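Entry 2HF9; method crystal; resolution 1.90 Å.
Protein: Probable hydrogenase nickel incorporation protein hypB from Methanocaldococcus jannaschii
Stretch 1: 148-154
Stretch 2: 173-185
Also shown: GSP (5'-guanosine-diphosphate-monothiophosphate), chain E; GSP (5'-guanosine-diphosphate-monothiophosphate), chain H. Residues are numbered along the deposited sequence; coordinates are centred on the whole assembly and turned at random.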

ATOM      1  N   SER A 148      -2.876   9.605   0.755  1.00  9.30           N
ATOM      2  CA  SER A 148      -2.123  10.832   0.582  1.00  9.36           C
ATOM      3  C   SER A 148      -1.947  11.195  -0.882  1.00  9.47           C
ATOM      4  O   SER A 148      -2.011  10.330  -1.762  1.00  9.21           O
ATOM      5  CB  SER A 148      -0.782  10.751   1.315  1.00  9.28           C
ATOM      6  OG  SER A 148       0.118   9.893   0.647  1.00  9.64           O
ATOM      7  N   THR A 149      -1.729  12.485  -1.132  1.00  9.53           N
ATOM      8  CA  THR A 149      -1.605  13.006  -2.495  1.00  9.97           C
ATOM      9  C   THR A 149      -0.502  12.301  -3.291  1.00 10.15           C
ATOM     10  O   THR A 149      -0.618  12.142  -4.504  1.00 10.34           O
ATOM     11  CB  THR A 149      -1.353  14.534  -2.500  1.00 10.11           C
ATOM     12  OG1 THR A 149      -0.093  14.817  -1.882  1.00 10.18           O
ATOM     13  CG2 THR A 149      -2.467  15.268  -1.741  1.00  9.35           C
ATOM     14  N   THR A 150       0.542  11.853  -2.594  1.00 10.12           N
ATOM     15  CA  THR A 150       1.724  11.275  -3.238  1.00 10.51           C
ATOM     16  C   THR A 150       1.510   9.878  -3.830  1.00 10.84           C
ATOM     17  O   THR A 150       2.377   9.364  -4.542  1.00 10.98           O
ATOM     18  CB  THR A 150       2.955  11.285  -2.306  1.00 10.35           C
ATOM     19  OG1 THR A 150       2.682  10.533  -1.114  1.00 10.28           O
ATOM     20  CG2 THR A 150       3.325  12.710  -1.939  1.00 10.17           C
ATOM     21  N   GLU A 151       0.360   9.280  -3.532  1.00 11.28           N
ATOM     22  CA  GLU A 151      -0.043   8.001  -4.117  1.00 11.55           C
ATOM     23  C   GLU A 151      -0.733   8.210  -5.474  1.00 11.99           C
ATOM     24  O   GLU A 151      -0.981   7.256  -6.207  1.00 11.81           O
ATOM     25  CB  GLU A 151      -0.966   7.249  -3.154  1.00 11.63           C
ATOM     26  CG  GLU A 151      -0.287   6.815  -1.847  1.00 11.67           C
ATOM     27  CD  GLU A 151      -1.142   7.062  -0.609  1.00 12.76           C
ATOM     28  OE1 GLU A 151      -2.390   7.029  -0.710  1.00 12.97           O
ATOM     29  OE2 GLU A 151      -0.557   7.283   0.474  1.00 11.76           O
ATOM     30  N   GLY A 152      -1.033   9.466  -5.798  1.00 12.54           N
ATOM     31  CA  GLY A 152      -1.754   9.802  -7.025  1.00 13.29           C
ATOM     32  C   GLY A 152      -3.205  10.137  -6.741  1.00 13.69           C
ATOM     33  O   GLY A 152      -3.788   9.651  -5.763  1.00 13.87           O
ATOM     34  N   ASP A 153      -3.797  10.963  -7.599  1.00 14.17           N
ATOM     35  CA  ASP A 153      -5.168  11.423  -7.378  1.00 14.66           C
ATOM     36  C   ASP A 153      -6.265  10.473  -7.888  1.00 14.92           C
ATOM     37  O   ASP A 153      -7.443  10.826  -7.864  1.00 15.09           O
ATOM     38  CB  ASP A 153      -5.366  12.856  -7.903  1.00 14.70           C
ATOM     39  CG  ASP A 153      -5.137  12.982  -9.398  1.00 14.96           C
ATOM     40  OD1 ASP A 153      -5.115  11.954 -10.109  1.00 15.75           O
ATOM     41  OD2 ASP A 153      -4.985  14.129  -9.861  1.00 15.19           O
ATOM     42  N   ASP A 154      -5.874   9.279  -8.342  1.00 15.11           N
ATOM     43  CA  ASP A 154      -6.836   8.241  -8.724  1.00 15.61           C
ATOM     44  C   ASP A 154      -7.039   7.211  -7.614  1.00 15.50           C
ATOM     45  O   ASP A 154      -7.880   6.320  -7.733  1.00 15.34           O
ATOM     46  CB  ASP A 154      -6.399   7.528 -10.011  1.00 16.13           C
ATOM     47  CG  ASP A 154      -6.732   8.320 -11.265  1.00 17.73           C
ATOM     48  OD1 ASP A 154      -7.774   9.009 -11.289  1.00 20.42           O
ATOM     49  OD2 ASP A 154      -5.951   8.246 -12.237  1.00 20.51           O
ATOM     50  N   LYS A 173      -0.979  14.925   3.142  1.00  6.88           N
ATOM     51  CA  LYS A 173       0.143  15.445   2.343  1.00  7.42           C
ATOM     52  C   LYS A 173      -0.310  16.439   1.271  1.00  7.86           C
ATOM     53  O   LYS A 173       0.236  16.453   0.167  1.00  8.09           O
ATOM     54  CB  LYS A 173       0.969  14.308   1.711  1.00  7.24           C
ATOM     55  CG  LYS A 173       1.541  13.302   2.706  1.00  7.33           C
ATOM     56  CD  LYS A 173       2.422  12.268   2.010  1.00  7.49           C
ATOM     57  CE  LYS A 173       2.638  11.058   2.899  1.00  8.44           C
ATOM     58  NZ  LYS A 173       2.954   9.842   2.077  1.00 10.25           N
ATOM     59  N   ILE A 174      -1.289  17.279   1.599  1.00  8.40           N
ATOM     60  CA  ILE A 174      -1.781  18.265   0.626  1.00  8.94           C
ATOM     61  C   ILE A 174      -0.697  19.274   0.238  1.00  9.50           C
ATOM     62  O   ILE A 174      -0.768  19.893  -0.826  1.00  9.31           O
ATOM     63  CB  ILE A 174      -3.094  18.982   1.076  1.00  9.02           C
ATOM     64  CG1 ILE A 174      -2.884  19.799   2.363  1.00  8.80           C
ATOM     65  CG2 ILE A 174      -4.248  17.969   1.174  1.00  8.47           C
ATOM     66  CD1 ILE A 174      -4.061  20.717   2.726  1.00  9.24           C
ATOM     67  N   ASP A 175       0.320  19.401   1.092  1.00  9.76           N
ATOM     68  CA  ASP A 175       1.472  20.254   0.810  1.00 10.60           C
ATOM     69  C   ASP A 175       2.329  19.748  -0.360  1.00 11.05           C
ATOM     70  O   ASP A 175       3.142  20.496  -0.904  1.00 11.32           O
ATOM     71  CB  ASP A 175       2.316  20.463   2.074  1.00 10.30           C
ATOM     72  CG  ASP A 175       2.850  19.161   2.655  1.00 10.76           C
ATOM     73  OD1 ASP A 175       2.056  18.370   3.216  1.00 10.57           O
ATOM     74  OD2 ASP A 175       4.074  18.936   2.566  1.00 10.94           O
ATOM     75  N   LEU A 176       2.122  18.494  -0.761  1.00 11.82           N
ATOM     76  CA  LEU A 176       2.924  17.872  -1.824  1.00 12.62           C
ATOM     77  C   LEU A 176       2.157  17.638  -3.132  1.00 13.30           C
ATOM     78  O   LEU A 176       2.698  17.051  -4.072  1.00 13.18           O
ATOM     79  CB  LEU A 176       3.520  16.545  -1.333  1.00 12.53           C
ATOM     80  CG  LEU A 176       4.309  16.567  -0.023  1.00 12.46           C
ATOM     81  CD1 LEU A 176       4.697  15.160   0.391  1.00 12.31           C
ATOM     82  CD2 LEU A 176       5.538  17.449  -0.139  1.00 12.76           C
ATOM     83  N   ALA A 177       0.911  18.107  -3.189  1.00 13.97           N
ATOM     84  CA  ALA A 177       0.006  17.787  -4.300  1.00 14.75           C
ATOM     85  C   ALA A 177       0.501  18.299  -5.654  1.00 15.10           C
ATOM     86  O   ALA A 177       0.443  17.581  -6.656  1.00 15.37           O
ATOM     87  CB  ALA A 177      -1.393  18.313  -4.008  1.00 14.75           C
ATOM     88  N   ASP A 178       0.983  19.537  -5.679  1.00 15.68           N
ATOM     89  CA  ASP A 178       1.512  20.133  -6.906  1.00 16.32           C
ATOM     90  C   ASP A 178       2.765  19.419  -7.410  1.00 16.43           C
ATOM     91  O   ASP A 178       2.982  19.316  -8.615  1.00 16.41           O
ATOM     92  CB  ASP A 178       1.789  21.626  -6.708  1.00 16.46           C
ATOM     93  CG  ASP A 178       0.516  22.438  -6.488  1.00 17.40           C
ATOM     94  OD1 ASP A 178      -0.598  21.892  -6.651  1.00 18.33           O
ATOM     95  OD2 ASP A 178       0.633  23.631  -6.148  1.00 17.80           O
ATOM     96  N   ALA A 179       3.576  18.915  -6.482  1.00 16.43           N
ATOM     97  CA  ALA A 179       4.828  18.245  -6.828  1.00 16.72           C
ATOM     98  C   ALA A 179       4.628  16.860  -7.457  1.00 16.78           C
ATOM     99  O   ALA A 179       5.496  16.385  -8.183  1.00 16.86           O
ATOM    100  CB  ALA A 179       5.744  18.169  -5.607  1.00 16.83           C
ATOM    101  N   VAL A 180       3.489  16.227  -7.176  1.00 16.96           N
ATOM    102  CA  VAL A 180       3.108  14.953  -7.806  1.00 17.31           C
ATOM    103  C   VAL A 180       2.078  15.127  -8.921  1.00 17.40           C
ATOM    104  O   VAL A 180       1.768  14.172  -9.644  1.00 18.03           O
ATOM    105  CB  VAL A 180       2.547  13.923  -6.776  1.00 17.33           C
ATOM    106  CG1 VAL A 180       3.659  13.366  -5.915  1.00 17.52           C
ATOM    107  CG2 VAL A 180       1.448  14.542  -5.916  1.00 17.24           C
ATOM    108  N   GLY A 181       1.543  16.337  -9.050  1.00 17.34           N
ATOM    109  CA  GLY A 181       0.515  16.629 -10.046  1.00 17.36           C
ATOM    110  C   GLY A 181      -0.860  16.122  -9.645  1.00 17.15           C
ATOM    111  O   GLY A 181      -1.701  15.854 -10.506  1.00 17.32           O
ATOM    112  N   ALA A 182      -1.088  15.996  -8.336  1.00 16.90           N
ATOM    113  CA  ALA A 182      -2.363  15.507  -7.808  1.00 16.49           C
ATOM    114  C   ALA A 182      -3.373  16.637  -7.646  1.00 16.28           C
ATOM    115  O   ALA A 182      -3.040  17.711  -7.151  1.00 16.53           O
ATOM    116  CB  ALA A 182      -2.153  14.788  -6.481  1.00 16.43           C
ATOM    117  N   ASP A 183      -4.609  16.378  -8.069  1.00 16.13           N
ATOM    118  CA  ASP A 183      -5.699  17.344  -7.966  1.00 15.73           C
ATOM    119  C   ASP A 183      -6.480  17.033  -6.696  1.00 15.39           C
ATOM    120  O   ASP A 183      -7.267  16.088  -6.671  1.00 15.03           O
ATOM    121  CB  ASP A 183      -6.602  17.245  -9.206  1.00 15.85           C
ATOM    122  CG  ASP A 183      -7.691  18.323  -9.251  1.00 16.39           C
ATOM    123  OD1 ASP A 183      -8.031  18.917  -8.206  1.00 15.37           O
ATOM    124  OD2 ASP A 183      -8.224  18.568 -10.357  1.00 17.71           O
ATOM    125  N   ILE A 184      -6.249  17.821  -5.645  1.00 15.30           N
ATOM    126  CA  ILE A 184      -6.858  17.549  -4.333  1.00 15.09           C
ATOM    127  C   ILE A 184      -8.373  17.770  -4.326  1.00 14.93           C
ATOM    128  O   ILE A 184      -9.096  17.076  -3.612  1.00 14.61           O
ATOM    129  CB  ILE A 184      -6.179  18.322  -3.160  1.00 15.12           C
ATOM    130  CG1 ILE A 184      -6.350  19.843  -3.297  1.00 15.47           C
ATOM    131  CG2 ILE A 184      -4.709  17.925  -3.034  1.00 15.15           C
ATOM    132  CD1 ILE A 184      -5.904  20.630  -2.071  1.00 15.42           C
ATOM    133  N   LYS A 185      -8.838  18.726  -5.131  1.00 14.80           N
ATOM    134  CA  LYS A 185     -10.266  18.986  -5.294  1.00 14.83           C
ATOM    135  C   LYS A 185     -10.970  17.788  -5.931  1.00 14.21           C
ATOM    136  O   LYS A 185     -12.072  17.428  -5.524  1.00 14.22           O
ATOM    137  CB  LYS A 185     -10.507  20.261  -6.114  1.00 15.32           C
ATOM    138  CG  LYS A 185     -10.038  21.539  -5.425  1.00 17.01           C
ATOM    139  CD  LYS A 185     -10.692  22.771  -6.046  1.00 19.98           C
ATOM    140  CE  LYS A 185     -10.401  24.035  -5.246  1.00 20.88           C
ATOM    141  NZ  LYS A 185     -10.911  23.967  -3.845  1.00 22.21           N
TER
HETATM  142  PG  GSP E 300       3.343   2.828   7.577  1.00 11.07           P
HETATM  143  O3B GSP E 300       3.314   4.397   7.220  1.00  9.62           O
HETATM  144  S1G GSP E 300       2.318   1.967   6.491  1.00 14.64           S
HETATM  145  O2G GSP E 300       4.807   2.381   7.405  1.00 11.12           O
HETATM  146  O3G GSP E 300       2.908   2.636   9.039  1.00 11.07           O
HETATM  147  PB  GSP E 300       2.343   5.481   7.917  1.00  7.54           P
HETATM  148  O1B GSP E 300       1.075   5.533   7.161  1.00  6.95           O
HETATM  149  O2B GSP E 300       2.146   5.251   9.360  1.00  6.70           O
HETATM  150  PA  GSP E 300       4.107   7.728   8.476  1.00  8.40           P
HETATM  151  O1A GSP E 300       3.409   8.406   9.594  1.00  7.61           O
HETATM  152  O2A GSP E 300       5.251   6.909   8.955  1.00  7.27           O
HETATM  153  O3A GSP E 300       3.097   6.865   7.567  1.00  7.92           O
HETATM  154  O5' GSP E 300       4.551   8.841   7.413  1.00  8.66           O
HETATM  155  C5' GSP E 300       5.208   8.485   6.213  1.00  9.19           C
HETATM  156  C4' GSP E 300       6.101   9.633   5.752  1.00  9.10           C
HETATM  157  O4' GSP E 300       5.319  10.719   5.284  1.00  8.82           O
HETATM  158  C3' GSP E 300       6.986  10.188   6.856  1.00  9.46           C
HETATM  159  O3' GSP E 300       8.227  10.473   6.250  1.00 10.23           O
HETATM  160  C2' GSP E 300       6.299  11.469   7.276  1.00  9.52           C
HETATM  161  O2' GSP E 300       7.209  12.439   7.723  1.00 11.22           O
HETATM  162  C1' GSP E 300       5.646  11.911   5.982  1.00  8.75           C
HETATM  163  N9  GSP E 300       4.394  12.676   6.099  1.00  8.24           N
HETATM  164  C8  GSP E 300       3.226  12.310   6.722  1.00  8.37           C
HETATM  165  N7  GSP E 300       2.323  13.297   6.527  1.00  8.78           N
HETATM  166  C5  GSP E 300       2.891  14.271   5.778  1.00  8.34           C
HETATM  167  C6  GSP E 300       2.418  15.487   5.286  1.00  8.74           C
HETATM  168  O6  GSP E 300       1.267  15.848   5.521  1.00  7.63           O
HETATM  169  N1  GSP E 300       3.257  16.280   4.524  1.00  8.29           N
HETATM  170  C2  GSP E 300       4.555  15.873   4.259  1.00  8.22           C
HETATM  171  N2  GSP E 300       5.359  16.641   3.531  1.00  8.01           N
HETATM  172  N3  GSP E 300       5.018  14.664   4.745  1.00  8.10           N
HETATM  173  C4  GSP E 300       4.192  13.881   5.491  1.00  8.28           C
HETATM  174  PG  GSP H 300      -1.051   2.163  -8.449  1.00 12.52           P
HETATM  175  O3B GSP H 300       0.055   3.327  -8.565  1.00  9.32           O
HETATM  176  S1G GSP H 300      -0.714   1.097  -7.136  1.00 14.52           S
HETATM  177  O2G GSP H 300      -2.394   2.892  -8.248  1.00 11.48           O
HETATM  178  O3G GSP H 300      -1.087   1.377  -9.766  1.00 11.52           O
HETATM  179  PB  GSP H 300       1.441   3.225  -9.381  1.00  9.26           P
HETATM  180  O1B GSP H 300       2.432   2.546  -8.522  1.00  9.44           O
HETATM  181  O2B GSP H 300       1.295   2.618 -10.717  1.00  8.32           O
HETATM  182  PA  GSP H 300       1.637   5.820 -10.642  1.00 10.14           P
HETATM  183  O1A GSP H 300       2.508   5.544 -11.803  1.00  9.15           O
HETATM  184  O2A GSP H 300       0.205   5.905 -11.019  1.00  8.61           O
HETATM  185  O3A GSP H 300       1.908   4.767  -9.458  1.00  8.94           O
HETATM  186  O5' GSP H 300       2.140   7.174  -9.933  1.00 10.13           O
HETATM  187  C5' GSP H 300       1.444   7.719  -8.830  1.00 10.49           C
HETATM  188  C4' GSP H 300       1.700   9.223  -8.781  1.00 10.87           C
HETATM  189  O4' GSP H 300       3.061   9.471  -8.466  1.00 10.12           O
HETATM  190  C3' GSP H 300       1.442   9.888 -10.124  1.00 11.45           C
HETATM  191  O3' GSP H 300       0.790  11.108  -9.868  1.00 12.94           O
HETATM  192  C2' GSP H 300       2.821  10.140 -10.700  1.00 11.22           C
HETATM  193  O2' GSP H 300       2.839  11.295 -11.499  1.00 12.60           O
HETATM  194  C1' GSP H 300       3.655  10.309  -9.442  1.00 10.02           C
HETATM  195  N9  GSP H 300       5.079   9.957  -9.573  1.00 10.21           N
HETATM  196  C8  GSP H 300       5.633   8.755  -9.944  1.00 10.03           C
HETATM  197  N7  GSP H 300       6.981   8.882  -9.893  1.00 10.18           N
HETATM  198  C5  GSP H 300       7.291  10.134  -9.484  1.00 10.09           C
HETATM  199  C6  GSP H 300       8.497  10.797  -9.253  1.00  9.98           C
HETATM  200  O6  GSP H 300       9.572  10.230  -9.429  1.00  9.35           O
HETATM  201  N1  GSP H 300       8.483  12.109  -8.824  1.00  9.76           N
HETATM  202  C2  GSP H 300       7.282  12.765  -8.624  1.00 10.36           C
HETATM  203  N2  GSP H 300       7.263  14.026  -8.213  1.00  9.53           N
HETATM  204  N3  GSP H 300       6.091  12.104  -8.853  1.00  9.98           N
HETATM  205  C4  GSP H 300       6.098  10.813  -9.273  1.00  9.85           C
HETATM  206  O   HOH W   1       2.015   7.130   0.792  1.00  8.45           O

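How do the two backbones lie against each other? Each contains a 3-10 segment, 149-151 in one and 174-176 in the other, and they advance in the same order: Ser148 sits by Lys173, Thr149 by Ala177, Thr150 by Val180 and Asp153 by Ala182. The closest of these pairs is the last, with Asp153 CA 5.0 Å from Ala182 CA. The contact buries 507 Å² in all, both sides summed.

What satisfies the hydroxyl of Thr149, the residue most covered by the other stretch? Its OG1 donates to Lys173 O at 2.6 Å, a short bond. That carbonyl also accepts from Leu176 N at 2.9 Å, so one oxygen serves both the turn of its own stretch and the neighbouring one. The methyl side is apolar: Thr149 CG2 lies 3.7 Å from Ile184 CG2. The backbone Thr149 O is taken by Gly152 N at 3.0 Å.

Where does the buried amine of Lys173 find partners? Its extended chain carries NZ to Ser148 OG, to which it donates at 3.2 Å. Ser148 OG in turn donates to Glu151 OE2 at 2.7 Å, while Ser148 N gives its hydrogen to Glu151 OE1 at 3.0 Å, so both carboxylate oxygens are used. Water 1 joins the network, donating to Glu151 OE2 at 2.6 Å and accepting a weak bond from Lys173 NZ at 3.1 Å. Ser148 OG and water 1 thus each link the amine to the carboxylate, and Lys173 NZ and Glu151 OE2 are also bonded elsewhere in the structure.

What holds the other end? Asp153 OD2 accepts from Asp183 N at 2.9 Å, with a nearly straight 158° angle, anchoring the chain just before the helix at 184. Between the polar ends, methyl groups fill the space: Thr150 CG2 meets Leu176 CD1 at 3.6 Å, and Val180 CG2 approaches Thr149 O at 3.5 Å.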